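Long-range contact in lantibiotic dehydratase (Microbispora corallina, PDB 5EHK), which probably dehydrates serine and threonine residues of the NAI-107 precursor peptide in a tRNA-dependent manner during biosynthesis of this lantibiotic: residues D293-E306 against A322-C334. Residues are numbered along the deposited sequence; the frame is centred on the assembly and turned at random.
Sequences DPLQHVLDVVAAAE and ALVAALREVDARC
Arg328, with CG anti to its carbonyl carbon (chi1 -58°) and the chain extended from CG to NE, reaches across to Glu306, whose own chain, extended beyond CG, comes from the opposite direction. The two form a salt bridge across a helical hairpin, in which helices 294-306 and 318-339 run roughly antiparallel within the region matching the lantibiotic dehydratase N-terminal family; the axes of segments 294-306 and 322-334 approach to 10.2 Å, with 139° between their N-to-C directions. The hairpin illustrates how an apolar seam between paired helices can be closed by charge at one end while two carboxylates come close at the other.

Leucines and valines form the seam. Leu295 sends its branches to different partners: CD1 meets CD2 of Leu327 at 4.0 Å, while CD2 lies over the backbone of the opposite helix, 3.6 Å from Asp331 N, and also touches CG1 of Val330. One turn on, Leu299 sets CD1 against CB of Leu327 and CG against the aliphatic CG of Arg328, 3.9 Å away; Val302 CG2 continues the row onto Val324 CG1. Trp176 of helix 174-185 packs on Leu327, and helix 346-359 touches Val330, so further helices flank the pair.

At the start of helix 294-306, Asp293 is the N-cap, accepting weak bonds from the backbone N of Leu295 and Gln296. Its OD2 lies 3.9 Å from OD1 of Asp331, a closeness of like charges that the helix N-terminus and a weak, long ion pair with Arg171 may ease. Gln296 donates from NE2 to Asp300 OD1 within its own helix, and its OE1, an acceptor, lies 3.5 Å from the acceptor OD2 of Asp331 without bonding to it.

At the other end, the Glu306 carboxylate sits at the edge of the Arg328 guanidinium, the two planes 54° apart, with OE2 2.9 Å from NH2.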
loop_
_atom_site.group_PDB
_atom_site.type_symbol
_atom_site.label_atom_id
_atom_site.label_comp_id
_atom_site.label_asym_id
_atom_site.label_seq_id
_atom_site.Cartn_x
_atom_site.Cartn_y
_atom_site.Cartn_z
ATOM N N ASP A 293 -37.594 -25.054 -13.928
ATOM C CA ASP A 293 -37.562 -25.809 -12.688
ATOM C C ASP A 293 -36.471 -26.861 -12.861
ATOM O O ASP A 293 -36.453 -27.585 -13.866
ATOM C CB ASP A 293 -38.941 -26.455 -12.462
ATOM C CG ASP A 293 -38.979 -27.427 -11.277
ATOM O OD1 ASP A 293 -38.243 -27.251 -10.277
ATOM O OD2 ASP A 293 -39.792 -28.374 -11.347
ATOM N N PRO A 294 -35.520 -26.899 -11.914
ATOM C CA PRO A 294 -34.438 -27.887 -11.901
ATOM C C PRO A 294 -34.965 -29.317 -11.824
ATOM O O PRO A 294 -34.481 -30.158 -12.589
ATOM C CB PRO A 294 -33.626 -27.522 -10.646
ATOM C CG PRO A 294 -34.556 -26.697 -9.806
ATOM C CD PRO A 294 -35.378 -25.931 -10.814
ATOM N N LEU A 295 -35.920 -29.593 -10.930
ATOM C CA LEU A 295 -36.433 -30.960 -10.774
ATOM C C LEU A 295 -37.015 -31.488 -12.086
ATOM O O LEU A 295 -36.706 -32.608 -12.519
ATOM C CB LEU A 295 -37.466 -31.034 -9.655
ATOM C CG LEU A 295 -37.998 -32.421 -9.288
ATOM C CD1 LEU A 295 -36.874 -33.365 -8.890
ATOM C CD2 LEU A 295 -38.962 -32.299 -8.132
ATOM N N GLN A 296 -37.826 -30.650 -12.727
ATOM C CA GLN A 296 -38.453 -30.998 -13.986
ATOM C C GLN A 296 -37.402 -31.240 -15.064
ATOM O O GLN A 296 -37.562 -32.122 -15.915
ATOM C CB GLN A 296 -39.439 -29.916 -14.415
ATOM C CG GLN A 296 -40.317 -30.322 -15.586
ATOM C CD GLN A 296 -41.172 -31.558 -15.274
ATOM O OE1 GLN A 296 -41.931 -31.587 -14.289
ATOM N NE2 GLN A 296 -41.062 -32.577 -16.125
ATOM N N HIS A 297 -36.323 -30.461 -15.016
ATOM C CA HIS A 297 -35.216 -30.657 -15.947
ATOM C C HIS A 297 -34.634 -32.058 -15.854
ATOM O O HIS A 297 -34.411 -32.685 -16.889
ATOM C CB HIS A 297 -34.080 -29.636 -15.765
ATOM C CG HIS A 297 -32.851 -30.007 -16.527
ATOM N ND1 HIS A 297 -32.760 -29.869 -17.894
ATOM C CD2 HIS A 297 -31.699 -30.593 -16.129
ATOM C CE1 HIS A 297 -31.589 -30.323 -18.301
ATOM N NE2 HIS A 297 -30.927 -30.770 -17.250
ATOM N N VAL A 298 -34.358 -32.536 -14.638
ATOM C CA VAL A 298 -33.871 -33.913 -14.479
ATOM C C VAL A 298 -34.858 -34.942 -15.059
ATOM O O VAL A 298 -34.465 -35.820 -15.837
ATOM C CB VAL A 298 -33.587 -34.288 -13.015
ATOM C CG1 VAL A 298 -33.128 -35.742 -12.938
ATOM C CG2 VAL A 298 -32.548 -33.341 -12.394
ATOM N N LEU A 299 -36.136 -34.827 -14.683
ATOM C CA LEU A 299 -37.178 -35.696 -15.242
ATOM C C LEU A 299 -37.274 -35.643 -16.771
ATOM O O LEU A 299 -37.352 -36.690 -17.412
ATOM C CB LEU A 299 -38.557 -35.485 -14.597
ATOM C CG LEU A 299 -38.909 -35.785 -13.131
ATOM C CD1 LEU A 299 -37.723 -36.064 -12.214
ATOM C CD2 LEU A 299 -39.773 -34.652 -12.580
ATOM N N ASP A 300 -37.306 -34.445 -17.355
ATOM C CA ASP A 300 -37.384 -34.333 -18.820
ATOM C C ASP A 300 -36.213 -35.055 -19.507
ATOM O O ASP A 300 -36.389 -35.707 -20.543
ATOM C CB ASP A 300 -37.451 -32.870 -19.269
ATOM C CG ASP A 300 -38.739 -32.184 -18.858
ATOM O OD1 ASP A 300 -39.775 -32.873 -18.770
ATOM O OD2 ASP A 300 -38.716 -30.962 -18.595
ATOM N N VAL A 301 -35.031 -34.951 -18.902
ATOM C CA VAL A 301 -33.836 -35.601 -19.417
ATOM C C VAL A 301 -33.873 -37.136 -19.327
ATOM O O VAL A 301 -33.595 -37.804 -20.329
ATOM C CB VAL A 301 -32.553 -35.033 -18.760
ATOM C CG1 VAL A 301 -31.388 -35.974 -18.968
ATOM C CG2 VAL A 301 -32.226 -33.648 -19.326
ATOM N N VAL A 302 -34.219 -37.698 -18.159
ATOM C CA VAL A 302 -34.349 -39.166 -18.036
ATOM C C VAL A 302 -35.473 -39.700 -18.922
ATOM O O VAL A 302 -35.404 -40.821 -19.417
ATOM C CB VAL A 302 -34.511 -39.693 -16.589
ATOM C CG1 VAL A 302 -33.541 -39.002 -15.660
ATOM C CG2 VAL A 302 -35.927 -39.533 -16.110
ATOM N N ALA A 303 -36.507 -38.890 -19.106
ATOM C CA ALA A 303 -37.588 -39.224 -20.022
ATOM C C ALA A 303 -37.094 -39.244 -21.465
ATOM O O ALA A 303 -37.575 -40.041 -22.266
ATOM C CB ALA A 303 -38.740 -38.231 -19.877
ATOM N N ALA A 304 -36.142 -38.369 -21.796
ATOM C CA ALA A 304 -35.554 -38.369 -23.133
ATOM C C ALA A 304 -34.750 -39.643 -23.322
ATOM O O ALA A 304 -34.652 -40.176 -24.429
ATOM C CB ALA A 304 -34.675 -37.141 -23.360
ATOM N N ALA A 305 -34.188 -40.137 -22.225
ATOM C CA ALA A 305 -33.362 -41.333 -22.281
ATOM C C ALA A 305 -34.210 -42.602 -22.338
ATOM O O ALA A 305 -33.911 -43.524 -23.105
ATOM C CB ALA A 305 -32.404 -41.378 -21.088
ATOM N N GLU A 306 -35.265 -42.639 -21.526
ATOM C CA GLU A 306 -36.172 -43.772 -21.519
ATOM C C GLU A 306 -36.716 -43.996 -22.910
ATOM O O GLU A 306 -36.547 -45.074 -23.489
ATOM C CB GLU A 306 -37.335 -43.516 -20.566
ATOM C CG GLU A 306 -36.962 -43.610 -19.100
ATOM C CD GLU A 306 -38.071 -43.106 -18.193
ATOM O OE1 GLU A 306 -39.123 -42.692 -18.736
ATOM O OE2 GLU A 306 -37.877 -43.101 -16.950
ATOM N N ALA A 322 -36.212 -46.471 -9.448
ATOM C CA ALA A 322 -36.788 -46.342 -8.116
ATOM C C ALA A 322 -36.584 -44.904 -7.652
ATOM O O ALA A 322 -37.532 -44.235 -7.230
ATOM C CB ALA A 322 -36.137 -47.315 -7.151
ATOM N N LEU A 323 -35.339 -44.435 -7.763
ATOM C CA LEU A 323 -34.967 -43.053 -7.454
ATOM C C LEU A 323 -35.741 -42.092 -8.329
ATOM O O LEU A 323 -36.159 -41.028 -7.865
ATOM C CB LEU A 323 -33.475 -42.826 -7.707
ATOM C CG LEU A 323 -32.902 -41.434 -7.404
ATOM C CD1 LEU A 323 -33.392 -40.909 -6.066
ATOM C CD2 LEU A 323 -31.387 -41.440 -7.444
ATOM N N VAL A 324 -35.917 -42.458 -9.597
ATOM C CA VAL A 324 -36.656 -41.614 -10.525
ATOM C C VAL A 324 -38.085 -41.420 -10.055
ATOM O O VAL A 324 -38.569 -40.294 -9.970
ATOM C CB VAL A 324 -36.611 -42.165 -11.969
ATOM C CG1 VAL A 324 -37.692 -41.537 -12.837
ATOM C CG2 VAL A 324 -35.245 -41.904 -12.582
ATOM N N ALA A 325 -38.746 -42.511 -9.696
ATOM C CA ALA A 325 -40.123 -42.424 -9.228
ATOM C C ALA A 325 -40.202 -41.594 -7.942
ATOM O O ALA A 325 -41.049 -40.715 -7.829
ATOM C CB ALA A 325 -40.725 -43.815 -9.047
ATOM N N ALA A 326 -39.298 -41.850 -6.998
ATOM C CA ALA A 326 -39.201 -41.058 -5.768
ATOM C C ALA A 326 -39.021 -39.536 -5.993
ATOM O O ALA A 326 -39.382 -38.718 -5.140
ATOM C CB ALA A 326 -38.064 -41.600 -4.904
ATOM N N LEU A 327 -38.482 -39.163 -7.150
ATOM C CA LEU A 327 -38.308 -37.757 -7.481
ATOM C C LEU A 327 -39.567 -37.185 -8.117
ATOM O O LEU A 327 -39.960 -36.062 -7.810
ATOM C CB LEU A 327 -37.107 -37.553 -8.419
ATOM C CG LEU A 327 -35.698 -37.653 -7.816
ATOM C CD1 LEU A 327 -34.644 -37.666 -8.902
ATOM C CD2 LEU A 327 -35.436 -36.518 -6.838
ATOM N N ARG A 328 -40.219 -37.968 -8.973
ATOM C CA ARG A 328 -41.486 -37.551 -9.583
ATOM C C ARG A 328 -42.582 -37.375 -8.532
ATOM O O ARG A 328 -43.557 -36.662 -8.756
ATOM C CB ARG A 328 -41.950 -38.582 -10.614
ATOM C CG ARG A 328 -40.965 -38.841 -11.720
ATOM C CD ARG A 328 -41.544 -39.742 -12.788
ATOM N NE ARG A 328 -40.516 -40.131 -13.744
ATOM C CZ ARG A 328 -40.685 -41.032 -14.700
ATOM N NH1 ARG A 328 -41.856 -41.637 -14.849
ATOM N NH2 ARG A 328 -39.678 -41.324 -15.505
ATOM N N GLU A 329 -42.427 -38.051 -7.398
ATOM C CA GLU A 329 -43.393 -37.950 -6.323
ATOM C C GLU A 329 -43.250 -36.585 -5.686
ATOM O O GLU A 329 -44.243 -35.909 -5.391
ATOM C CB GLU A 329 -43.169 -39.034 -5.261
ATOM C CG GLU A 329 -44.400 -39.252 -4.359
ATOM C CD GLU A 329 -44.214 -40.333 -3.294
ATOM O OE1 GLU A 329 -43.634 -41.401 -3.591
ATOM O OE2 GLU A 329 -44.640 -40.098 -2.141
ATOM N N VAL A 330 -41.999 -36.166 -5.518
ATOM C CA VAL A 330 -41.701 -34.882 -4.911
ATOM C C VAL A 330 -42.182 -33.779 -5.827
ATOM O O VAL A 330 -42.734 -32.777 -5.372
ATOM C CB VAL A 330 -40.205 -34.728 -4.667
ATOM C CG1 VAL A 330 -39.859 -33.270 -4.377
ATOM C CG2 VAL A 330 -39.761 -35.651 -3.521
ATOM N N ASP A 331 -42.007 -33.986 -7.122
ATOM C CA ASP A 331 -42.540 -33.059 -8.093
ATOM C C ASP A 331 -44.050 -32.929 -7.889
ATOM O O ASP A 331 -44.584 -31.825 -7.742
ATOM C CB ASP A 331 -42.236 -33.538 -9.506
ATOM C CG ASP A 331 -42.614 -32.518 -10.554
ATOM O OD1 ASP A 331 -42.071 -31.388 -10.493
ATOM O OD2 ASP A 331 -43.459 -32.837 -11.423
ATOM N N ALA A 332 -44.726 -34.074 -7.844
ATOM C CA ALA A 332 -46.181 -34.103 -7.715
ATOM C C ALA A 332 -46.660 -33.412 -6.433
ATOM O O ALA A 332 -47.621 -32.641 -6.453
ATOM C CB ALA A 332 -46.686 -35.534 -7.777
ATOM N N ARG A 333 -45.981 -33.667 -5.322
ATOM C CA ARG A 333 -46.353 -33.001 -4.081
ATOM C C ARG A 333 -46.004 -31.511 -4.050
ATOM O O ARG A 333 -46.494 -30.775 -3.193
ATOM C CB ARG A 333 -45.793 -33.715 -2.854
ATOM C CG ARG A 333 -46.267 -35.138 -2.697
ATOM C CD ARG A 333 -45.662 -35.708 -1.441
ATOM N NE ARG A 333 -45.871 -37.142 -1.296
ATOM C CZ ARG A 333 -46.948 -37.674 -0.735
ATOM N NH1 ARG A 333 -47.924 -36.885 -0.302
ATOM N NH2 ARG A 333 -47.057 -38.991 -0.628
ATOM N N CYS A 334 -45.159 -31.073 -4.980
ATOM C CA CYS A 334 -44.794 -29.663 -5.055
ATOM C C CYS A 334 -45.922 -28.847 -5.663
ATOM O O CYS A 334 -46.253 -27.768 -5.171
ATOM C CB CYS A 334 -43.517 -29.461 -5.876
ATOM S SG CYS A 334 -42.002 -29.565 -4.921
#